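Long-range contacts in nitrogenase molybdenum-iron protein alpha chain (Clostridium pasteurianum, PDB 4WES), which forms, with the beta chain, the molybdenum-iron component of nitrogenase, which reduces dinitrogen to ammonium with release of hydrogen: residues 59-64 with 85-90; 63-68 with 239-244. One frame throughout, in Å; residues are numbered along the deposited sequence.

Contact 1 of 2, residues 59-64 with 85-90; sequences KGVVMG and GGRRFK. With ICS (iron-sulfur-molybdenum cluster with interstitial carbon), chain F; HCA (3-hydroxy-3-carboxy-adipic acid), chain E.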
ATOM      1  N   LYS A  59      36.976  -3.723   3.381  1.00  8.91           N
ATOM      2  CA  LYS A  59      35.867  -4.664   3.368  1.00  9.47           C
ATOM      3  C   LYS A  59      34.714  -4.173   2.508  1.00  8.57           C
ATOM      4  O   LYS A  59      34.175  -4.894   1.677  1.00  9.36           O
ATOM      5  CB  LYS A  59      35.401  -4.950   4.800  1.00  9.25           C
ATOM      6  CG  LYS A  59      34.437  -6.119   4.981  1.00  9.30           C
ATOM      7  CD  LYS A  59      32.983  -5.846   4.694  1.00  9.19           C
ATOM      8  CE  LYS A  59      32.166  -7.064   5.053  1.00 10.12           C
ATOM      9  NZ  LYS A  59      30.705  -6.910   4.812  1.00  9.34           N
ATOM     10  N   GLY A  60      34.285  -2.936   2.768  1.00  8.99           N
ATOM     11  CA  GLY A  60      33.107  -2.443   2.085  1.00  9.49           C
ATOM     12  C   GLY A  60      33.297  -2.212   0.603  1.00  9.58           C
ATOM     13  O   GLY A  60      32.325  -2.298  -0.156  1.00 11.63           O
ATOM     14  N   VAL A  61      34.527  -1.908   0.197  1.00  8.79           N
ATOM     15  CA  VAL A  61      34.826  -1.464  -1.153  1.00  8.88           C
ATOM     16  C   VAL A  61      35.556  -2.544  -1.952  1.00  8.84           C
ATOM     17  O   VAL A  61      34.984  -3.141  -2.865  1.00  8.81           O
ATOM     18  CB  VAL A  61      35.571  -0.100  -1.158  1.00  9.66           C
ATOM     19  CG1 VAL A  61      36.037   0.261  -2.555  1.00  9.94           C
ATOM     20  CG2 VAL A  61      34.656   0.975  -0.566  1.00  9.48           C
ATOM     21  N   VAL A  62      36.812  -2.846  -1.634  1.00  8.72           N
ATOM     22  CA  VAL A  62      37.567  -3.744  -2.504  1.00  9.40           C
ATOM     23  C   VAL A  62      37.172  -5.204  -2.367  1.00  8.46           C
ATOM     24  O   VAL A  62      37.010  -5.923  -3.370  1.00  9.32           O
ATOM     25  CB  VAL A  62      39.092  -3.545  -2.312  1.00  9.59           C
ATOM     26  CG1 VAL A  62      39.880  -4.584  -3.124  1.00 10.84           C
ATOM     27  CG2 VAL A  62      39.490  -2.133  -2.721  1.00 10.55           C
ATOM     28  N   MET A  63      36.999  -5.698  -1.152  1.00  8.54           N
ATOM     29  CA  MET A  63      36.855  -7.143  -0.937  1.00  8.62           C
ATOM     30  C   MET A  63      35.412  -7.648  -0.995  1.00  8.58           C
ATOM     31  O   MET A  63      35.158  -8.726  -1.550  1.00  9.15           O
ATOM     32  CB  MET A  63      37.473  -7.555   0.382  1.00  9.40           C
ATOM     33  CG  MET A  63      38.973  -7.381   0.400  1.00  9.43           C
ATOM     34  SD  MET A  63      39.849  -8.325  -0.862  1.00 11.61           S
ATOM     35  CE  MET A  63      39.303  -9.981  -0.461  1.00 11.29           C
ATOM     36  N   GLY A  64      34.469  -6.896  -0.420  1.00  8.90           N
ATOM     37  CA  GLY A  64      33.081  -7.288  -0.368  1.00  9.81           C
ATOM     38  C   GLY A  64      32.485  -7.843  -1.657  1.00  9.59           C
ATOM     39  O   GLY A  64      31.693  -8.771  -1.587  1.00 10.08           O
ATOM     40  N   GLY A  85      24.461  -4.032   1.877  1.00  7.82           N
ATOM     41  CA  GLY A  85      23.752  -3.654   0.665  1.00  8.06           C
ATOM     42  C   GLY A  85      23.742  -2.193   0.272  1.00  7.88           C
ATOM     43  O   GLY A  85      23.225  -1.871  -0.787  1.00  8.21           O
ATOM     44  N   GLY A  86      24.331  -1.322   1.088  1.00  7.48           N
ATOM     45  CA  GLY A  86      24.320   0.089   0.748  1.00  7.74           C
ATOM     46  C   GLY A  86      25.193   0.444  -0.429  1.00  6.92           C
ATOM     47  O   GLY A  86      24.948   1.427  -1.118  1.00  7.72           O
ATOM     48  N   ARG A  87      26.252  -0.332  -0.655  1.00  7.47           N
ATOM     49  CA  ARG A  87      27.119  -0.171  -1.827  1.00  7.44           C
ATOM     50  C   ARG A  87      26.687  -1.238  -2.834  1.00  7.05           C
ATOM     51  O   ARG A  87      26.695  -2.433  -2.541  1.00  8.21           O
ATOM     52  CB  ARG A  87      28.579  -0.281  -1.469  1.00  7.78           C
ATOM     53  CG  ARG A  87      29.492  -0.125  -2.672  1.00  7.75           C
ATOM     54  CD  ARG A  87      30.894   0.178  -2.269  1.00  8.37           C
ATOM     55  NE  ARG A  87      31.846   0.161  -3.371  1.00  7.96           N
ATOM     56  CZ  ARG A  87      32.539  -0.909  -3.765  1.00  8.50           C
ATOM     57  NH1 ARG A  87      33.442  -0.794  -4.711  1.00  8.33           N
ATOM     58  NH2 ARG A  87      32.330  -2.105  -3.209  1.00  9.03           N
ATOM     59  N   ARG A  88      26.293  -0.769  -4.025  1.00  7.40           N
ATOM     60  CA  ARG A  88      25.503  -1.532  -4.960  1.00  7.56           C
ATOM     61  C   ARG A  88      26.311  -2.353  -5.971  1.00  7.48           C
ATOM     62  O   ARG A  88      25.955  -2.405  -7.152  1.00  8.12           O
ATOM     63  CB  ARG A  88      24.535  -0.595  -5.664  1.00  7.60           C
ATOM     64  CG  ARG A  88      23.536   0.074  -4.722  1.00  7.44           C
ATOM     65  CD  ARG A  88      22.687   1.102  -5.429  1.00  7.72           C
ATOM     66  NE  ARG A  88      21.956   0.488  -6.528  1.00  7.79           N
ATOM     67  CZ  ARG A  88      22.165   0.645  -7.840  1.00  7.94           C
ATOM     68  NH1 ARG A  88      21.523  -0.133  -8.709  1.00  8.57           N
ATOM     69  NH2 ARG A  88      23.010   1.543  -8.307  1.00  8.63           N
ATOM     70  N   PHE A  89      27.336  -3.068  -5.498  1.00  7.52           N
ATOM     71  CA  PHE A  89      27.967  -4.043  -6.376  1.00  7.93           C
ATOM     72  C   PHE A  89      26.971  -5.163  -6.655  1.00  8.01           C
ATOM     73  O   PHE A  89      26.400  -5.753  -5.747  1.00  9.21           O
ATOM     74  CB  PHE A  89      29.270  -4.595  -5.779  1.00  8.46           C
ATOM     75  CG  PHE A  89      29.235  -4.986  -4.320  1.00  7.81           C
ATOM     76  CD1 PHE A  89      28.879  -6.254  -3.924  1.00  8.53           C
ATOM     77  CD2 PHE A  89      29.601  -4.072  -3.369  1.00  8.16           C
ATOM     78  CE1 PHE A  89      28.882  -6.611  -2.580  1.00 10.10           C
ATOM     79  CE2 PHE A  89      29.638  -4.403  -2.047  1.00 10.00           C
ATOM     80  CZ  PHE A  89      29.271  -5.661  -1.633  1.00  9.69           C
ATOM     81  N   LYS A  90      26.757  -5.476  -7.926  1.00  8.18           N
ATOM     82  CA  LYS A  90      25.808  -6.526  -8.290  0.53  8.94           C
ATOM     83  C   LYS A  90      26.533  -7.852  -8.518  1.00  7.68           C
ATOM     84  O   LYS A  90      27.646  -7.885  -9.045  1.00  8.53           O
ATOM     85  CB  LYS A  90      24.975  -6.131  -9.505  0.53  9.11           C
ATOM     86  CG  LYS A  90      23.997  -4.976  -9.270  0.53  8.97           C
ATOM     87  CD  LYS A  90      23.058  -4.805 -10.469  0.53  9.92           C
ATOM     88  CE  LYS A  90      22.009  -3.737 -10.220  0.53 11.14           C
ATOM     89  NZ  LYS A  90      21.104  -3.580 -11.360  0.53 12.88           N
TER
HETATM   90 FE1  ICS F 602      37.362   3.709  -6.837  1.00  8.52          FE
HETATM   91 MO1  ICS F 602      31.765   5.465  -3.098  1.00  7.47          MO
HETATM   92 FE2  ICS F 602      36.419   4.024  -4.371  1.00  8.08          FE
HETATM   93 FE3  ICS F 602      34.835   3.040  -6.287  1.00  8.15          FE
HETATM   94 FE4  ICS F 602      35.607   5.582  -6.361  1.00  8.18          FE
HETATM   95 FE5  ICS F 602      33.548   6.253  -4.955  1.00  7.79          FE
HETATM   96 FE6  ICS F 602      34.324   4.658  -3.011  1.00  7.80          FE
HETATM   97 FE7  ICS F 602      32.778   3.740  -4.877  1.00  7.73          FE
HETATM   98  CX  ICS F 602      34.614   4.578  -5.013  1.00  8.35           C
HETATM   99  S1A ICS F 602      37.720   5.520  -5.458  1.00  8.76           S
HETATM  100  S1B ICS F 602      33.674   6.775  -2.763  1.00  7.90           S
HETATM  101  S2A ICS F 602      36.722   2.048  -5.450  1.00  8.61           S
HETATM  102  S2B ICS F 602      36.226   4.012  -2.154  1.00  8.23           S
HETATM  103  S3A ICS F 602      34.554   7.543  -6.508  1.00  8.42           S
HETATM  104  S3B ICS F 602      32.607   3.285  -2.686  1.00  7.64           S
HETATM  105  S4A ICS F 602      35.511   4.145  -8.148  1.00  8.70           S
HETATM  106  S4B ICS F 602      31.502   5.475  -5.425  1.00  7.77           S
HETATM  107  S5A ICS F 602      32.847   2.021  -6.254  1.00  8.36           S
HETATM  108  C1  HCA E 601      31.973   4.281   1.410  1.00  9.67           C
HETATM  109  C2  HCA E 601      30.855   3.758   0.504  1.00  8.09           C
HETATM  110  C3  HCA E 601      30.260   4.814  -0.424  1.00  7.43           C
HETATM  111  C4  HCA E 601      29.245   5.722   0.296  1.00  7.37           C
HETATM  112  C5  HCA E 601      28.509   6.559  -0.766  1.00  8.33           C
HETATM  113  C6  HCA E 601      27.815   7.821  -0.352  1.00  8.30           C
HETATM  114  C7  HCA E 601      29.528   4.111  -1.569  1.00  7.59           C
HETATM  115  O1  HCA E 601      32.606   5.291   1.074  1.00 10.09           O
HETATM  116  O2  HCA E 601      32.231   3.648   2.448  1.00 10.56           O
HETATM  117  O3  HCA E 601      26.695   8.085  -0.890  1.00  8.11           O
HETATM  118  O4  HCA E 601      28.360   8.575   0.485  1.00  8.53           O
HETATM  119  O5  HCA E 601      29.824   4.454  -2.735  1.00  7.33           O
HETATM  120  O6  HCA E 601      28.644   3.287  -1.294  1.00  8.14           O
HETATM  121  O7  HCA E 601      31.285   5.641  -0.956  1.00  7.52           O
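The polar part of this contact is the guanidinium of R87 set against helix 54-63. R87 NH2 reaches two successive carbonyls, G60 O at 3.1 Å and V61 O at 2.9 Å; both hydrogen bonds are weak, with N-H...O angles of 120°. The arginine gets there with CG anti to its backbone N (chi1 180°) and the chain extended as far as NE. Packing holds the same group from above: V61 CA sits 3.3 Å over one face of the guanidinium, offset toward its rim, and the V61 and R87 side chains cross at about a right angle. The F89 ring meets backbone rather than a side chain, CE1 lying 3.7 Å from G64 O. G64 has no side chain between ring and helix, and its N closes a wider, pi-type turn on K59 O.

Toward the bound groups, R87 NH1 is 3.3 Å from S5A of the iron-sulfur-molybdenum cluster, near the guanidinium plane, and R87 NE is 3.3 Å from S3B. V61 CG1 lies against S2A at 3.5 Å, while R87 CB passes the homocitrate. Farther along the loop, R88 and K90 form salt bridges to E455 and D453 of the beta chain. The arrangement is one wall of the FeMo-cofactor pocket in a nitrogenase component 1 subunit: a helix and an arginine loop facing the cluster's sulfurs, with the cluster's protein ligands C262 and H482 nearby.

Contact 2 of 2, residues 63-68 with 239-244; sequences MGPIKD and TLTGDA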
ATOM      1  N   MET A  63      36.999  -5.698  -1.152  1.00  8.54           N
ATOM      2  CA  MET A  63      36.855  -7.143  -0.937  1.00  8.62           C
ATOM      3  C   MET A  63      35.412  -7.648  -0.995  1.00  8.58           C
ATOM      4  O   MET A  63      35.158  -8.726  -1.550  1.00  9.15           O
ATOM      5  CB  MET A  63      37.473  -7.555   0.382  1.00  9.40           C
ATOM      6  CG  MET A  63      38.973  -7.381   0.400  1.00  9.43           C
ATOM      7  SD  MET A  63      39.849  -8.325  -0.862  1.00 11.61           S
ATOM      8  CE  MET A  63      39.303  -9.981  -0.461  1.00 11.29           C
ATOM      9  N   GLY A  64      34.469  -6.896  -0.420  1.00  8.90           N
ATOM     10  CA  GLY A  64      33.081  -7.288  -0.368  1.00  9.81           C
ATOM     11  C   GLY A  64      32.485  -7.843  -1.657  1.00  9.59           C
ATOM     12  O   GLY A  64      31.693  -8.771  -1.587  1.00 10.08           O
ATOM     13  N   PRO A  65      32.810  -7.244  -2.806  1.00  8.92           N
ATOM     14  CA  PRO A  65      32.206  -7.748  -4.035  1.00  8.85           C
ATOM     15  C   PRO A  65      32.537  -9.176  -4.432  1.00  9.22           C
ATOM     16  O   PRO A  65      31.884  -9.712  -5.310  1.00 10.25           O
ATOM     17  CB  PRO A  65      32.668  -6.759  -5.091  1.00  8.68           C
ATOM     18  CG  PRO A  65      32.905  -5.487  -4.307  1.00  8.57           C
ATOM     19  CD  PRO A  65      33.501  -5.974  -3.037  1.00  8.68           C
ATOM     20  N   ILE A  66      33.589  -9.766  -3.871  1.00  8.72           N
ATOM     21  CA  ILE A  66      33.923 -11.168  -4.213  1.00  8.92           C
ATOM     22  C   ILE A  66      32.827 -12.054  -3.631  1.00  9.42           C
ATOM     23  O   ILE A  66      32.722 -12.232  -2.420  1.00  9.33           O
ATOM     24  CB  ILE A  66      35.318 -11.571  -3.722  1.00  9.25           C
ATOM     25  CG1 ILE A  66      36.384 -10.646  -4.293  1.00  9.14           C
ATOM     26  CG2 ILE A  66      35.590 -13.036  -4.126  1.00  9.66           C
ATOM     27  CD1 ILE A  66      37.790 -10.924  -3.803  1.00 11.33           C
ATOM     28  N   LYS A  67      31.990 -12.619  -4.503  1.00  8.16           N
ATOM     29  CA  LYS A  67      30.668 -13.077  -4.112  1.00  8.43           C
ATOM     30  C   LYS A  67      30.619 -14.454  -3.502  1.00  7.91           C
ATOM     31  O   LYS A  67      29.620 -14.814  -2.894  1.00  9.06           O
ATOM     32  CB  LYS A  67      29.747 -13.021  -5.333  1.00  8.24           C
ATOM     33  CG  LYS A  67      30.138 -14.007  -6.433  1.00  8.89           C
ATOM     34  CD  LYS A  67      29.528 -13.694  -7.773  1.00  9.23           C
ATOM     35  CE  LYS A  67      30.141 -14.542  -8.850  1.00  9.10           C
ATOM     36  NZ  LYS A  67      29.554 -14.255 -10.176  1.00  9.39           N
ATOM     37  N   ASP A  68      31.671 -15.265  -3.714  1.00  9.15           N
ATOM     38  CA  ASP A  68      31.688 -16.646  -3.184  1.00  8.62           C
ATOM     39  C   ASP A  68      32.711 -16.794  -2.065  1.00  9.24           C
ATOM     40  O   ASP A  68      33.034 -17.926  -1.655  1.00 10.38           O
ATOM     41  CB  ASP A  68      31.885 -17.681  -4.288  1.00  9.25           C
ATOM     42  CG  ASP A  68      33.179 -17.518  -5.053  1.00 10.23           C
ATOM     43  OD1 ASP A  68      33.912 -16.540  -4.852  1.00 10.01           O
ATOM     44  OD2 ASP A  68      33.419 -18.402  -5.877  1.00 13.68           O
ATOM     45  N   THR A 239      37.478  -9.398 -13.562  1.00  9.19           N
ATOM     46  CA  THR A 239      37.228  -8.030 -13.123  1.00  9.66           C
ATOM     47  C   THR A 239      37.498  -8.019 -11.621  1.00  9.54           C
ATOM     48  O   THR A 239      36.940  -8.812 -10.841  1.00  9.75           O
ATOM     49  CB  THR A 239      35.818  -7.577 -13.460  1.00 10.11           C
ATOM     50  OG1 THR A 239      35.724  -7.547 -14.888  1.00 12.16           O
ATOM     51  CG2 THR A 239      35.511  -6.183 -12.922  1.00 11.31           C
ATOM     52  N   LEU A 240      38.399  -7.129 -11.198  1.00  9.16           N
ATOM     53  CA  LEU A 240      38.705  -6.964  -9.782  1.00  8.74           C
ATOM     54  C   LEU A 240      37.951  -5.760  -9.263  1.00  8.30           C
ATOM     55  O   LEU A 240      38.353  -4.621  -9.534  1.00  9.25           O
ATOM     56  CB  LEU A 240      40.213  -6.828  -9.544  1.00  9.86           C
ATOM     57  CG  LEU A 240      40.954  -8.154  -9.321  1.00 13.76           C
ATOM     58  CD1 LEU A 240      40.781  -9.133 -10.440  1.00 15.02           C
ATOM     59  CD2 LEU A 240      42.407  -7.917  -8.995  1.00 13.96           C
ATOM     60  N   THR A 241      36.831  -5.959  -8.547  1.00  8.19           N
ATOM     61  CA  THR A 241      36.291  -7.216  -8.049  1.00  8.18           C
ATOM     62  C   THR A 241      34.782  -7.395  -8.339  1.00  7.95           C
ATOM     63  O   THR A 241      34.159  -8.285  -7.790  1.00  8.35           O
ATOM     64  CB  THR A 241      36.535  -7.364  -6.537  1.00  9.53           C
ATOM     65  OG1 THR A 241      36.001  -6.201  -5.898  1.00  8.80           O
ATOM     66  CG2 THR A 241      38.001  -7.510  -6.212  1.00  9.48           C
ATOM     67  N   GLY A 242      34.216  -6.545  -9.222  1.00  8.01           N
ATOM     68  CA  GLY A 242      32.787  -6.610  -9.469  1.00  8.53           C
ATOM     69  C   GLY A 242      32.334  -7.940 -10.069  1.00  8.31           C
ATOM     70  O   GLY A 242      32.885  -8.409 -11.072  1.00  9.11           O
ATOM     71  N   ASP A 243      31.344  -8.544  -9.399  1.00  8.16           N
ATOM     72  CA  ASP A 243      30.825  -9.853  -9.741  1.00  8.06           C
ATOM     73  C   ASP A 243      31.894 -10.943  -9.772  1.00  8.32           C
ATOM     74  O   ASP A 243      31.672 -11.977 -10.412  1.00  9.19           O
ATOM     75  CB  ASP A 243      30.037  -9.822 -11.071  1.00  9.03           C
ATOM     76  CG  ASP A 243      29.185 -11.064 -11.276  1.00  8.86           C
ATOM     77  OD1 ASP A 243      28.603 -11.586 -10.305  1.00  9.15           O
ATOM     78  OD2 ASP A 243      29.117 -11.559 -12.442  1.00 10.51           O
ATOM     79  N   ALA A 244      33.007 -10.770  -9.067  1.00  8.73           N
ATOM     80  CA  ALA A 244      34.095 -11.725  -9.143  1.00  8.96           C
ATOM     81  C   ALA A 244      33.833 -12.970  -8.330  1.00  9.11           C
ATOM     82  O   ALA A 244      33.276 -12.928  -7.237  1.00  9.75           O
ATOM     83  CB  ALA A 244      35.386 -11.095  -8.632  1.00  9.45           C
TER
HETATM   84  O   HOH W   1      30.141  -8.171  -6.897  1.00  9.35           O
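The carboxylate of D243 is approached from above its plane by K67: NZ is 2.8 Å from OD1 in a salt bridge and stands 53° out of that plane. The same ammonium bonds D243 O at 3.1 Å, also from above the carbonyl plane, and it has further partners in E94 OE1 and K92 O. Around the carboxylate, K92 N bonds OD1 and W223 NE1 bonds OD2, which fixes the rotation of the group and satisfies both buried oxygens. K67 CG lies between its backbone N and carbonyl carbon (chi1 66°); beyond it the chain is extended, and its CD and CE pass across D243 at an oblique angle.

Backbone joins the segments too. K67 N donates to A244 O at 3.0 Å in a bond that is nearly straight (168°), and I66 CA makes a CA-H...O contact to that oxygen. A water accepts from D243 N and donates to P65 O, spanning two groups that do not bond directly.

Van der Waals contacts add to this. The P65 ring puts CB 3.4 Å from T241 O and 3.5 Å from T241 OG1, and the apolar part is I66 CG1, which rests on T241 CB at 4.0 Å. T241 OG1 itself is bonded to V62 O.

Two beta turns thus dock: the type I turn M63-I66, leading from helix 54-63 toward strand 69-74, and the type II turn T241-A244, which follows a cis peptide before T241 and the corner at L240 after strand 235-239. The contact ties together connecting loops of two parallel alpha/beta sheets, those holding strands 69-74 and 235-239, as expected for the multidomain fold of nitrogenase component 1.

Both contacts draw on the same chain region, helix 54-63 and the loop after it, and share M63 and G64, with centres about 8 Å apart. Contact 1 is partly buried and faces the cofactor; weak bonds to carbonyls and contacts with sulfur characterise it. Contact 2 is buried more fully and lies a step back from the cluster; there a lysine-aspartate salt bridge, a near-straight backbone bond and a water dominate. P65 links them directly, packing on R87 and F89, while K90 O approaches D243 CB. Only contact 1 has beta-chain neighbours; contact 2 stays within the alpha subunit, between two of its sheets.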